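Long-range contacts in Tat (Twin-arginine translocation) pathway signal sequence containing protein (Mycobacterium tuberculosis, PDB 5IMU), which is of unknown function, its modelled C-terminal part pairing an alpha/beta region that binds a potassium ion with a bundle of alpha helices: residues Leu45-Leu50 / Thr66-Thr71; Arg19-Val24 / Trp33-Arg38; Ser113-Ile118 / Asn207-Trp212. All coordinates share one frame; numbering follows the deposited sequence.

Contact 1 of 3, residues Leu45-Leu50 / Thr66-Thr71; sequences LLVTDL and TLLEPT. With K (potassium ion), chain B.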
ATOM      1  N   LEU A  45      -6.202 -12.266   2.970  1.00 10.88           N
ATOM      2  CA  LEU A  45      -5.501 -11.485   1.959  1.00 12.22           C
ATOM      3  C   LEU A  45      -6.283 -10.212   1.663  1.00 13.71           C
ATOM      4  O   LEU A  45      -7.502 -10.263   1.472  1.00 11.42           O
ATOM      5  CB  LEU A  45      -5.322 -12.304   0.679  1.00 12.48           C
ATOM      6  CG  LEU A  45      -4.651 -11.622  -0.512  1.00 16.86           C
ATOM      7  CD1 LEU A  45      -3.196 -11.309  -0.206  1.00 16.87           C
ATOM      8  CD2 LEU A  45      -4.770 -12.493  -1.751  1.00 18.21           C
ATOM      9  N   LEU A  46      -5.585  -9.077   1.622  1.00  8.39           N
ATOM     10  CA  LEU A  46      -6.196  -7.775   1.379  1.00 11.93           C
ATOM     11  C   LEU A  46      -5.527  -7.113   0.182  1.00 13.66           C
ATOM     12  O   LEU A  46      -4.294  -7.063   0.104  1.00 11.18           O
ATOM     13  CB  LEU A  46      -6.075  -6.872   2.609  1.00 16.02           C
ATOM     14  CG  LEU A  46      -6.622  -5.453   2.447  1.00 24.82           C
ATOM     15  CD1 LEU A  46      -8.115  -5.467   2.162  1.00 17.30           C
ATOM     16  CD2 LEU A  46      -6.318  -4.625   3.678  1.00 24.01           C
ATOM     17  N   VAL A  47      -6.338  -6.602  -0.748  1.00 13.92           N
ATOM     18  CA  VAL A  47      -5.826  -6.016  -1.981  1.00 10.67           C
ATOM     19  C   VAL A  47      -6.593  -4.746  -2.328  1.00 14.87           C
ATOM     20  O   VAL A  47      -7.740  -4.549  -1.916  1.00 10.37           O
ATOM     21  CB  VAL A  47      -5.906  -6.995  -3.175  1.00 10.88           C
ATOM     22  CG1 VAL A  47      -5.168  -8.293  -2.877  1.00 11.13           C
ATOM     23  CG2 VAL A  47      -7.359  -7.265  -3.550  1.00 10.72           C
ATOM     24  N   THR A  48      -5.926  -3.877  -3.084  1.00 13.00           N
ATOM     25  CA  THR A  48      -6.558  -2.875  -3.927  1.00 10.44           C
ATOM     26  C   THR A  48      -5.928  -2.985  -5.308  1.00  9.87           C
ATOM     27  O   THR A  48      -4.817  -3.500  -5.459  1.00 10.29           O
ATOM     28  CB  THR A  48      -6.387  -1.450  -3.377  1.00 12.63           C
ATOM     29  OG1 THR A  48      -6.937  -0.508  -4.309  1.00 11.44           O
ATOM     30  CG2 THR A  48      -4.914  -1.135  -3.163  1.00 11.06           C
ATOM     31  N   ASP A  49      -6.645  -2.513  -6.326  1.00 10.24           N
ATOM     32  CA  ASP A  49      -6.131  -2.558  -7.689  1.00 14.13           C
ATOM     33  C   ASP A  49      -5.411  -1.275  -8.086  1.00 14.68           C
ATOM     34  O   ASP A  49      -5.176  -1.048  -9.279  1.00 12.97           O
ATOM     35  CB  ASP A  49      -7.260  -2.871  -8.676  1.00 12.80           C
ATOM     36  CG  ASP A  49      -8.338  -1.800  -8.706  1.00 14.78           C
ATOM     37  OD1 ASP A  49      -8.324  -0.891  -7.848  1.00 15.46           O
ATOM     38  OD2 ASP A  49      -9.210  -1.870  -9.599  1.00 14.46           O
ATOM     39  N   LEU A  50      -5.053  -0.437  -7.108  1.00 15.71           N
ATOM     40  CA  LEU A  50      -4.346   0.806  -7.403  1.00 10.85           C
ATOM     41  C   LEU A  50      -3.038   0.540  -8.140  1.00 12.83           C
ATOM     42  O   LEU A  50      -2.716   1.229  -9.115  1.00 16.41           O
ATOM     43  CB  LEU A  50      -4.086   1.575  -6.106  1.00 11.90           C
ATOM     44  CG  LEU A  50      -3.322   2.900  -6.186  1.00  8.94           C
ATOM     45  CD1 LEU A  50      -4.097   3.943  -6.983  1.00 12.56           C
ATOM     46  CD2 LEU A  50      -3.003   3.419  -4.789  1.00 10.09           C
ATOM     47  N   THR A  66      -2.734 -10.243   5.313  1.00 12.54           N
ATOM     48  CA  THR A  66      -1.586 -10.574   4.484  1.00 12.53           C
ATOM     49  C   THR A  66      -1.735  -9.871   3.143  1.00  9.59           C
ATOM     50  O   THR A  66      -2.852  -9.714   2.640  1.00 11.77           O
ATOM     51  CB  THR A  66      -1.472 -12.094   4.288  1.00 14.51           C
ATOM     52  OG1 THR A  66      -1.283 -12.724   5.561  1.00 17.13           O
ATOM     53  CG2 THR A  66      -0.304 -12.450   3.386  1.00 16.75           C
ATOM     54  N   LEU A  67      -0.616  -9.436   2.574  1.00  9.87           N
ATOM     55  CA  LEU A  67      -0.615  -8.687   1.329  1.00  9.17           C
ATOM     56  C   LEU A  67      -0.032  -9.529   0.201  1.00 11.09           C
ATOM     57  O   LEU A  67       0.713 -10.486   0.427  1.00  9.58           O
ATOM     58  CB  LEU A  67       0.191  -7.391   1.478  1.00  7.86           C
ATOM     59  CG  LEU A  67      -0.204  -6.489   2.649  1.00 10.14           C
ATOM     60  CD1 LEU A  67       0.740  -5.298   2.753  1.00 10.37           C
ATOM     61  CD2 LEU A  67      -1.647  -6.025   2.515  1.00  7.91           C
ATOM     62  N   LEU A  68      -0.389  -9.161  -1.028  1.00 10.92           N
ATOM     63  CA  LEU A  68       0.248  -9.761  -2.191  1.00  9.83           C
ATOM     64  C   LEU A  68       1.732  -9.422  -2.198  1.00 15.32           C
ATOM     65  O   LEU A  68       2.132  -8.303  -1.865  1.00 13.16           O
ATOM     66  CB  LEU A  68      -0.403  -9.266  -3.486  1.00  8.76           C
ATOM     67  CG  LEU A  68      -1.834  -9.687  -3.823  1.00 10.43           C
ATOM     68  CD1 LEU A  68      -2.319  -8.932  -5.052  1.00 10.99           C
ATOM     69  CD2 LEU A  68      -1.920 -11.188  -4.048  1.00 17.29           C
ATOM     70  N   GLU A  69       2.551 -10.397  -2.572  1.00 17.75           N
ATOM     71  CA  GLU A  69       3.980 -10.159  -2.651  1.00 17.70           C
ATOM     72  C   GLU A  69       4.303  -9.315  -3.883  1.00 16.94           C
ATOM     73  O   GLU A  69       3.571  -9.347  -4.877  1.00 18.03           O
ATOM     74  CB  GLU A  69       4.736 -11.486  -2.695  1.00 18.03           C
ATOM     75  CG  GLU A  69       4.604 -12.289  -1.408  1.00 27.83           C
ATOM     76  CD  GLU A  69       5.459 -13.538  -1.402  1.00 43.82           C
ATOM     77  OE1 GLU A  69       5.473 -14.258  -2.423  1.00 46.08           O
ATOM     78  OE2 GLU A  69       6.122 -13.798  -0.376  1.00 54.24           O
ATOM     79  N   PRO A  70       5.387  -8.530  -3.839  1.00 13.57           N
ATOM     80  CA  PRO A  70       5.714  -7.676  -4.987  1.00 16.92           C
ATOM     81  C   PRO A  70       6.202  -8.473  -6.185  1.00 22.26           C
ATOM     82  O   PRO A  70       7.353  -8.916  -6.233  1.00 26.54           O
ATOM     83  CB  PRO A  70       6.807  -6.749  -4.441  1.00 16.81           C
ATOM     84  CG  PRO A  70       7.430  -7.519  -3.337  1.00 22.37           C
ATOM     85  CD  PRO A  70       6.329  -8.340  -2.723  1.00 14.50           C
ATOM     86  N   THR A  71       5.310  -8.668  -7.151  1.00 25.14           N
ATOM     87  CA  THR A  71       5.632  -9.264  -8.436  1.00 30.03           C
ATOM     88  C   THR A  71       4.827  -8.519  -9.491  1.00 39.35           C
ATOM     89  O   THR A  71       3.760  -7.973  -9.197  1.00 31.05           O
ATOM     90  CB  THR A  71       5.312 -10.771  -8.457  1.00 32.49           C
ATOM     91  OG1 THR A  71       6.071 -11.431  -7.436  1.00 35.17           O
ATOM     92  CG2 THR A  71       5.662 -11.398  -9.802  1.00 42.08           C
TER
HETATM   93  K     K B 501      -3.431 -13.246   7.263  1.00 38.26           K
HETATM   94  O   HOH W   1      -1.987  -6.891  -1.535  1.00 13.09           O
HETATM   95  O   HOH W   2      -2.232 -15.224   9.115  1.00 28.66           O
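L46 and T66 make the one direct hydrogen bond between these segments, where strand 44-48 runs parallel to the short edge strand 65-67. L46 N donates to T66 O at 3.0 Å, with an N-H...O angle of 157°. The same oxygen also takes a CA-H...O contact from L45 CA at 3.3 Å, so two neighbouring residues of one strand share a single acceptor of the other. One residue further on, a water takes over the pairing: it donates to L46 O and accepts from L68 N, 2.8 Å from each, and bridges the strands as they part.

Apolar contacts follow the same line. The side chain of L45 has CG anti to the backbone N (chi1 178°), and its methyls reach the start of the loop after L67: CD1 lies 3.6 Å from L68 N, while CD2 meets L68 CD2 as the two side chains cross at about a right angle. The other branch of L68, CD1, rests 3.6 Å from V47 CG1, so the leucine spans two residues of the opposing strand. L83 of helix 79-83 also touches both L45 and V47.

Of the two segments, T66 supplies the metal ligand. Its OG1 binds the potassium ion at 2.8 Å, together with N64 O and a water; T44 of the neighbouring strand belongs to the same site. T66 thus serves two partners with separate groups, its carbonyl pairing with the sheet and its hydroxyl with the ion, which places the metal site at the start of this strand pairing.

Contact 2 of 3, residues Arg19-Val24 / Trp33-Arg38; sequences RIVDAV and WAAGLR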
ATOM      1  N   ARG A  19     -16.014  -6.340   7.407  1.00 12.41           N
ATOM      2  CA  ARG A  19     -15.544  -5.303   8.321  1.00 10.19           C
ATOM      3  C   ARG A  19     -14.099  -4.922   8.024  1.00 14.22           C
ATOM      4  O   ARG A  19     -13.720  -3.752   8.150  1.00  9.91           O
ATOM      5  CB  ARG A  19     -15.685  -5.758   9.775  1.00 14.10           C
ATOM      6  CG  ARG A  19     -17.120  -5.885  10.258  1.00 17.55           C
ATOM      7  CD  ARG A  19     -17.187  -6.016  11.777  1.00 21.00           C
ATOM      8  NE  ARG A  19     -16.470  -7.188  12.273  1.00 20.17           N
ATOM      9  CZ  ARG A  19     -17.013  -8.394  12.405  1.00 22.86           C
ATOM     10  NH1 ARG A  19     -18.281  -8.590  12.079  1.00 17.82           N
ATOM     11  NH2 ARG A  19     -16.287  -9.405  12.864  1.00 21.15           N
ATOM     12  N   ILE A  20     -13.275  -5.896   7.629  1.00 10.37           N
ATOM     13  CA  ILE A  20     -11.892  -5.600   7.266  1.00 10.28           C
ATOM     14  C   ILE A  20     -11.844  -4.727   6.017  1.00 10.35           C
ATOM     15  O   ILE A  20     -11.099  -3.743   5.956  1.00 10.11           O
ATOM     16  CB  ILE A  20     -11.098  -6.905   7.078  1.00 12.10           C
ATOM     17  CG1 ILE A  20     -10.824  -7.559   8.435  1.00 14.81           C
ATOM     18  CG2 ILE A  20      -9.794  -6.644   6.337  1.00 18.52           C
ATOM     19  CD1 ILE A  20     -10.106  -8.880   8.339  1.00 19.12           C
ATOM     20  N   VAL A  21     -12.645  -5.070   5.004  1.00 11.03           N
ATOM     21  CA  VAL A  21     -12.696  -4.264   3.784  1.00  9.48           C
ATOM     22  C   VAL A  21     -13.185  -2.855   4.096  1.00 12.40           C
ATOM     23  O   VAL A  21     -12.578  -1.860   3.682  1.00 11.93           O
ATOM     24  CB  VAL A  21     -13.587  -4.939   2.727  1.00 12.44           C
ATOM     25  CG1 VAL A  21     -13.852  -3.985   1.578  1.00 14.92           C
ATOM     26  CG2 VAL A  21     -12.941  -6.209   2.215  1.00  8.69           C
ATOM     27  N   ASP A  22     -14.294  -2.749   4.832  1.00  8.53           N
ATOM     28  CA  ASP A  22     -14.843  -1.434   5.147  1.00 12.65           C
ATOM     29  C   ASP A  22     -13.886  -0.616   6.006  1.00  8.56           C
ATOM     30  O   ASP A  22     -13.923   0.620   5.968  1.00 12.33           O
ATOM     31  CB  ASP A  22     -16.198  -1.586   5.838  1.00 13.20           C
ATOM     32  CG  ASP A  22     -17.254  -2.178   4.922  1.00 17.28           C
ATOM     33  OD1 ASP A  22     -17.009  -2.246   3.699  1.00 15.42           O
ATOM     34  OD2 ASP A  22     -18.330  -2.570   5.422  1.00 18.49           O
ATOM     35  N   ALA A  23     -13.013  -1.281   6.769  1.00 12.26           N
ATOM     36  CA  ALA A  23     -12.065  -0.558   7.609  1.00 13.11           C
ATOM     37  C   ALA A  23     -11.036   0.193   6.772  1.00 15.19           C
ATOM     38  O   ALA A  23     -10.686   1.338   7.086  1.00 10.71           O
ATOM     39  CB  ALA A  23     -11.372  -1.522   8.571  1.00 12.44           C
ATOM     40  N   VAL A  24     -10.528  -0.431   5.708  1.00  7.30           N
ATOM     41  CA  VAL A  24      -9.601   0.292   4.843  1.00 10.66           C
ATOM     42  C   VAL A  24     -10.359   1.193   3.877  1.00 12.82           C
ATOM     43  O   VAL A  24      -9.861   2.261   3.498  1.00 12.06           O
ATOM     44  CB  VAL A  24      -8.672  -0.677   4.088  1.00 12.78           C
ATOM     45  CG1 VAL A  24      -7.741  -1.383   5.059  1.00  9.91           C
ATOM     46  CG2 VAL A  24      -9.475  -1.682   3.277  1.00 12.48           C
ATOM     47  N   TRP A  33     -11.382  -2.062  -3.126  1.00 11.29           N
ATOM     48  CA  TRP A  33     -10.715  -2.956  -2.191  1.00  9.46           C
ATOM     49  C   TRP A  33     -11.385  -4.321  -2.211  1.00  9.81           C
ATOM     50  O   TRP A  33     -12.557  -4.449  -2.574  1.00 11.65           O
ATOM     51  CB  TRP A  33     -10.762  -2.418  -0.751  1.00  8.56           C
ATOM     52  CG  TRP A  33     -10.098  -1.090  -0.528  1.00 15.87           C
ATOM     53  CD1 TRP A  33     -10.679   0.142  -0.616  1.00 11.04           C
ATOM     54  CD2 TRP A  33      -8.738  -0.865  -0.138  1.00 13.53           C
ATOM     55  NE1 TRP A  33      -9.761   1.122  -0.322  1.00  8.70           N
ATOM     56  CE2 TRP A  33      -8.562   0.528  -0.024  1.00 12.74           C
ATOM     57  CE3 TRP A  33      -7.650  -1.706   0.120  1.00 12.99           C
ATOM     58  CZ2 TRP A  33      -7.343   1.100   0.335  1.00 13.35           C
ATOM     59  CZ3 TRP A  33      -6.440  -1.136   0.476  1.00 12.70           C
ATOM     60  CH2 TRP A  33      -6.297   0.253   0.581  1.00  9.32           C
ATOM     61  N   ALA A  34     -10.635  -5.340  -1.792  1.00 11.74           N
ATOM     62  CA  ALA A  34     -11.194  -6.669  -1.595  1.00  9.11           C
ATOM     63  C   ALA A  34     -10.365  -7.420  -0.563  1.00 11.11           C
ATOM     64  O   ALA A  34      -9.159  -7.197  -0.433  1.00 11.85           O
ATOM     65  CB  ALA A  34     -11.251  -7.469  -2.900  1.00  9.92           C
ATOM     66  N   ALA A  35     -11.027  -8.314   0.168  1.00 13.08           N
ATOM     67  CA  ALA A  35     -10.365  -9.200   1.112  1.00 10.07           C
ATOM     68  C   ALA A  35     -10.933 -10.604   0.977  1.00 12.33           C
ATOM     69  O   ALA A  35     -12.126 -10.787   0.725  1.00 12.06           O
ATOM     70  CB  ALA A  35     -10.513  -8.714   2.558  1.00 10.77           C
ATOM     71  N   GLY A  36     -10.069 -11.593   1.151  1.00 10.27           N
ATOM     72  CA  GLY A  36     -10.466 -12.980   0.990  1.00 14.75           C
ATOM     73  C   GLY A  36      -9.749 -13.872   1.978  1.00 14.01           C
ATOM     74  O   GLY A  36      -8.640 -13.577   2.427  1.00 12.70           O
ATOM     75  N   LEU A  37     -10.406 -14.977   2.320  1.00 11.68           N
ATOM     76  CA  LEU A  37      -9.856 -15.979   3.226  1.00 10.19           C
ATOM     77  C   LEU A  37      -9.310 -17.139   2.402  1.00 14.97           C
ATOM     78  O   LEU A  37     -10.041 -17.735   1.604  1.00 12.15           O
ATOM     79  CB  LEU A  37     -10.917 -16.480   4.206  1.00 11.97           C
ATOM     80  CG  LEU A  37     -10.414 -17.437   5.290  1.00 15.55           C
ATOM     81  CD1 LEU A  37      -9.475 -16.715   6.250  1.00 19.18           C
ATOM     82  CD2 LEU A  37     -11.568 -18.081   6.047  1.00 19.80           C
ATOM     83  N   ARG A  38      -8.031 -17.453   2.594  1.00 12.16           N
ATOM     84  CA  ARG A  38      -7.419 -18.579   1.907  1.00 16.25           C
ATOM     85  C   ARG A  38      -7.946 -19.898   2.465  1.00 16.96           C
ATOM     86  O   ARG A  38      -8.555 -19.952   3.538  1.00 16.70           O
ATOM     87  CB  ARG A  38      -5.897 -18.525   2.036  1.00 21.84           C
ATOM     88  CG  ARG A  38      -5.239 -17.381   1.277  1.00 22.00           C
ATOM     89  CD  ARG A  38      -4.782 -17.837  -0.100  1.00 30.86           C
ATOM     90  NE  ARG A  38      -3.834 -16.906  -0.702  1.00 30.87           N
ATOM     91  CZ  ARG A  38      -4.055 -16.232  -1.826  1.00 31.70           C
ATOM     92  NH1 ARG A  38      -5.197 -16.386  -2.485  1.00 20.82           N
ATOM     93  NH2 ARG A  38      -3.128 -15.408  -2.295  1.00 30.43           N
TER
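V21 is the central bump on the helix side, and A35 offers the low spot on the strand that receives it. Its CG2, anti to the carbonyl carbon, presses down 3.5 Å from both A35 CB and A35 N, so the methyl meets backbone as well as side chain. The other branch, CG1, passes W33 CB at 4.2 Å, the two side chains running in opposite directions. From the preceding residue, I20 CG2 borders the A35 methyl more loosely.

V24 lies over one face of the indole. With CG1 anti to the carbonyl carbon (chi1 -67°), CG2 falls between the backbone N and the carbonyl carbon and sits 3.5 Å above the ring plane, displaced toward the rim, with W33 CD2 and CE3 its closest atoms. The methyl is 3.9 Å from the centroid of the six-membered ring and 25° off its normal, a CH-pi contact. At the edge of the indole, NE1 gives its hydrogen to E28 O.

The axes of 19-24 and 33-37 approach to 7.8 Å and run nearly antiparallel, at 153°. This C-terminal part of helix 6-27 packs on one face of the mixed sheet, with V24 also touching L46 of strand 44-48 and V21 reaching A90 and H92 of strand 88-92.

Contact 3 of 3, residues Ser113-Ile118 / Asn207-Trp212; sequences SARSAI and NYHLAW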
ATOM      1  N   SER A 113       3.367  -5.975  10.569  1.00 12.42           N
ATOM      2  CA  SER A 113       3.500  -7.358  10.123  1.00 12.51           C
ATOM      3  C   SER A 113       3.170  -7.500   8.641  1.00 12.52           C
ATOM      4  O   SER A 113       3.846  -8.242   7.919  1.00 13.21           O
ATOM      5  CB  SER A 113       2.607  -8.272  10.962  1.00 19.26           C
ATOM      6  OG  SER A 113       1.262  -7.823  10.962  1.00 29.78           O
ATOM      7  N   ALA A 114       2.143  -6.792   8.167  1.00  9.80           N
ATOM      8  CA  ALA A 114       1.714  -6.956   6.780  1.00 11.75           C
ATOM      9  C   ALA A 114       2.763  -6.442   5.803  1.00 12.45           C
ATOM     10  O   ALA A 114       2.974  -7.042   4.742  1.00  9.54           O
ATOM     11  CB  ALA A 114       0.381  -6.245   6.551  1.00  9.73           C
ATOM     12  N   ARG A 115       3.435  -5.344   6.138  1.00  7.82           N
ATOM     13  CA  ARG A 115       4.362  -4.704   5.213  1.00 10.78           C
ATOM     14  C   ARG A 115       5.812  -5.139   5.410  1.00 10.40           C
ATOM     15  O   ARG A 115       6.689  -4.642   4.699  1.00 12.45           O
ATOM     16  CB  ARG A 115       4.260  -3.177   5.334  1.00 11.61           C
ATOM     17  CG  ARG A 115       2.865  -2.607   5.062  1.00 12.19           C
ATOM     18  CD  ARG A 115       2.840  -1.096   5.275  1.00 12.17           C
ATOM     19  NE  ARG A 115       1.496  -0.522   5.224  1.00 10.89           N
ATOM     20  CZ  ARG A 115       0.956   0.033   4.142  1.00 10.94           C
ATOM     21  NH1 ARG A 115       1.641   0.089   3.008  1.00  8.08           N
ATOM     22  NH2 ARG A 115      -0.272   0.536   4.194  1.00  9.10           N
ATOM     23  N   SER A 116       6.086  -6.062   6.336  1.00 12.36           N
ATOM     24  CA  SER A 116       7.446  -6.509   6.615  1.00 12.80           C
ATOM     25  C   SER A 116       7.770  -7.873   6.010  1.00 15.30           C
ATOM     26  O   SER A 116       8.835  -8.426   6.301  1.00 16.77           O
ATOM     27  CB  SER A 116       7.692  -6.563   8.124  1.00 15.06           C
ATOM     28  OG  SER A 116       7.598  -5.279   8.712  1.00 19.22           O
ATOM     29  N   ALA A 117       6.888  -8.427   5.182  1.00 14.52           N
ATOM     30  CA  ALA A 117       7.073  -9.781   4.672  1.00 20.27           C
ATOM     31  C   ALA A 117       8.047  -9.861   3.502  1.00 23.83           C
ATOM     32  O   ALA A 117       8.367 -10.971   3.063  1.00 29.22           O
ATOM     33  CB  ALA A 117       5.722 -10.374   4.259  1.00 15.64           C
ATOM     34  N   ILE A 118       8.529  -8.733   2.992  1.00 20.69           N
ATOM     35  CA  ILE A 118       9.414  -8.726   1.830  1.00 15.89           C
ATOM     36  C   ILE A 118      10.861  -8.821   2.294  1.00 22.53           C
ATOM     37  O   ILE A 118      11.271  -8.067   3.190  1.00 19.25           O
ATOM     38  CB  ILE A 118       9.203  -7.468   0.973  1.00 21.26           C
ATOM     39  CG1 ILE A 118       7.740  -7.355   0.543  1.00 23.66           C
ATOM     40  CG2 ILE A 118      10.124  -7.483  -0.244  1.00 17.54           C
ATOM     41  CD1 ILE A 118       7.393  -6.026  -0.079  1.00 18.76           C
ATOM     42  N   ASN A 207      11.938  -0.315   2.758  1.00 11.78           N
ATOM     43  CA  ASN A 207      12.162  -1.516   1.962  1.00 13.89           C
ATOM     44  C   ASN A 207      10.897  -1.922   1.215  1.00 15.53           C
ATOM     45  O   ASN A 207      10.940  -2.230   0.017  1.00 11.04           O
ATOM     46  CB  ASN A 207      12.650  -2.646   2.872  1.00 14.49           C
ATOM     47  CG  ASN A 207      13.121  -3.856   2.097  1.00 16.93           C
ATOM     48  OD1 ASN A 207      14.176  -3.829   1.465  1.00 20.92           O
ATOM     49  ND2 ASN A 207      12.344  -4.933   2.150  1.00 17.25           N
ATOM     50  N   TYR A 208       9.755  -1.920   1.909  1.00 13.65           N
ATOM     51  CA  TYR A 208       8.482  -2.279   1.288  1.00 11.19           C
ATOM     52  C   TYR A 208       8.195  -1.409   0.071  1.00 11.13           C
ATOM     53  O   TYR A 208       7.848  -1.914  -1.003  1.00 11.12           O
ATOM     54  CB  TYR A 208       7.358  -2.161   2.324  1.00 11.15           C
ATOM     55  CG  TYR A 208       5.944  -2.270   1.784  1.00 10.32           C
ATOM     56  CD1 TYR A 208       5.303  -3.503   1.696  1.00  9.44           C
ATOM     57  CD2 TYR A 208       5.241  -1.139   1.392  1.00  9.37           C
ATOM     58  CE1 TYR A 208       4.007  -3.603   1.215  1.00  6.87           C
ATOM     59  CE2 TYR A 208       3.946  -1.229   0.908  1.00 10.37           C
ATOM     60  CZ  TYR A 208       3.333  -2.465   0.822  1.00 11.23           C
ATOM     61  OH  TYR A 208       2.045  -2.561   0.344  1.00  9.53           O
ATOM     62  N   HIS A 209       8.342  -0.092   0.218  1.00  9.73           N
ATOM     63  CA  HIS A 209       8.010   0.807  -0.882  1.00  9.35           C
ATOM     64  C   HIS A 209       9.033   0.709  -2.009  1.00 12.17           C
ATOM     65  O   HIS A 209       8.674   0.804  -3.187  1.00 10.38           O
ATOM     66  CB  HIS A 209       7.900   2.242  -0.370  1.00  8.68           C
ATOM     67  CG  HIS A 209       6.704   2.477   0.498  1.00  9.12           C
ATOM     68  ND1 HIS A 209       5.414   2.290   0.053  1.00  9.33           N
ATOM     69  CD2 HIS A 209       6.604   2.880   1.787  1.00  9.61           C
ATOM     70  CE1 HIS A 209       4.569   2.569   1.029  1.00 12.33           C
ATOM     71  NE2 HIS A 209       5.266   2.930   2.092  1.00 11.87           N
ATOM     72  N   LEU A 210      10.309   0.515  -1.669  1.00 10.10           N
ATOM     73  CA  LEU A 210      11.333   0.382  -2.702  1.00 12.17           C
ATOM     74  C   LEU A 210      11.139  -0.894  -3.513  1.00 17.31           C
ATOM     75  O   LEU A 210      11.310  -0.889  -4.738  1.00 10.95           O
ATOM     76  CB  LEU A 210      12.724   0.400  -2.069  1.00 12.09           C
ATOM     77  CG  LEU A 210      13.847   1.175  -2.767  1.00 26.99           C
ATOM     78  CD1 LEU A 210      15.173   0.437  -2.622  1.00 15.42           C
ATOM     79  CD2 LEU A 210      13.538   1.461  -4.231  1.00 18.32           C
ATOM     80  N   ALA A 211      10.796  -2.000  -2.847  1.00 11.11           N
ATOM     81  CA  ALA A 211      10.551  -3.247  -3.565  1.00 13.18           C
ATOM     82  C   ALA A 211       9.377  -3.106  -4.524  1.00 13.86           C
ATOM     83  O   ALA A 211       9.439  -3.570  -5.668  1.00 10.78           O
ATOM     84  CB  ALA A 211      10.302  -4.385  -2.574  1.00 12.89           C
ATOM     85  N   TRP A 212       8.300  -2.458  -4.077  1.00 10.87           N
ATOM     86  CA  TRP A 212       7.151  -2.266  -4.952  1.00 10.29           C
ATOM     87  C   TRP A 212       7.453  -1.286  -6.078  1.00 15.05           C
ATOM     88  O   TRP A 212       6.872  -1.396  -7.163  1.00 12.33           O
ATOM     89  CB  TRP A 212       5.947  -1.797  -4.139  1.00  9.70           C
ATOM     90  CG  TRP A 212       5.159  -2.939  -3.582  1.00 13.45           C
ATOM     91  CD1 TRP A 212       5.182  -3.411  -2.302  1.00 10.45           C
ATOM     92  CD2 TRP A 212       4.244  -3.772  -4.303  1.00 13.58           C
ATOM     93  NE1 TRP A 212       4.326  -4.483  -2.179  1.00 11.25           N
ATOM     94  CE2 TRP A 212       3.739  -4.724  -3.395  1.00 13.28           C
ATOM     95  CE3 TRP A 212       3.798  -3.800  -5.628  1.00 12.51           C
ATOM     96  CZ2 TRP A 212       2.810  -5.694  -3.770  1.00 17.22           C
ATOM     97  CZ3 TRP A 212       2.876  -4.764  -5.999  1.00 14.51           C
ATOM     98  CH2 TRP A 212       2.392  -5.698  -5.076  1.00 12.90           C
TER
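R115 and Y208 are brought together by an extended arginine chain and a tyrosine whose CG stands anti to the backbone N (chi1 170°). R115 CB lies over one face of the phenol ring, 4.1 Å from the centroid, in a CH-pi contact. Beyond it the chain, extended from CG to NE (chi3 -171°), carries NE on toward the CE2 side of the ring, and the guanidinium stays on the same side of the ring plane as CB. There NH1 comes to 3.4 Å from Y208 CE2, which lies at the guanidinium edge; the two planes are turned 77° apart, so this is not a stack. The opposite face of the phenol is covered by W212 CD1 from the next turn of its own helix.

I118 enters between the aromatic side chains. Its CD1 is 3.7 Å from Y208 CD1 and 4.0 Å from W212 NE1, the I118 and W212 side chains crossing at about a right angle, and its CG2 meets A211 CB at 3.9 Å.

Helix 111-115 and the loop that follows it pack here on helix 203-216, which belongs to the helical DUF5631 part of the chain; L67 of strand 65-67 touches both R115 and Y208.

R115 forms a salt bridge through NE with D111 and donates from NH2 to P56 O, while its NH1 and Y208 OH grip one residue, I55, by its carbonyl and its amide. N207 holds the connecting chain with both ends of its amide, OD1 accepting from V121 N and ND2 donating to P119 O.

How the contacts relate
Contacts 1 and 2 belong to one sheet, in which strands 33-37 and 44-48 are antiparallel neighbours; L45 N probably donates to G36 O at 2.8 Å, and V47 N to A34 O at 2.9 Å. Their centres lie 11 Å apart. Contact 3 is as far from contact 1, on the side of edge strand 65-67, where P70 CG comes to 3.6 Å from I118 CD1. Contacts 2 and 3, with centres 19 Å and nearest atoms about 7 Å apart, do not touch, but contact 1 touches both. The potassium ion is bound at contact 1, about 8 Å from the I20 side chain of contact 2 and about 13 Å from that of R115 in contact 3.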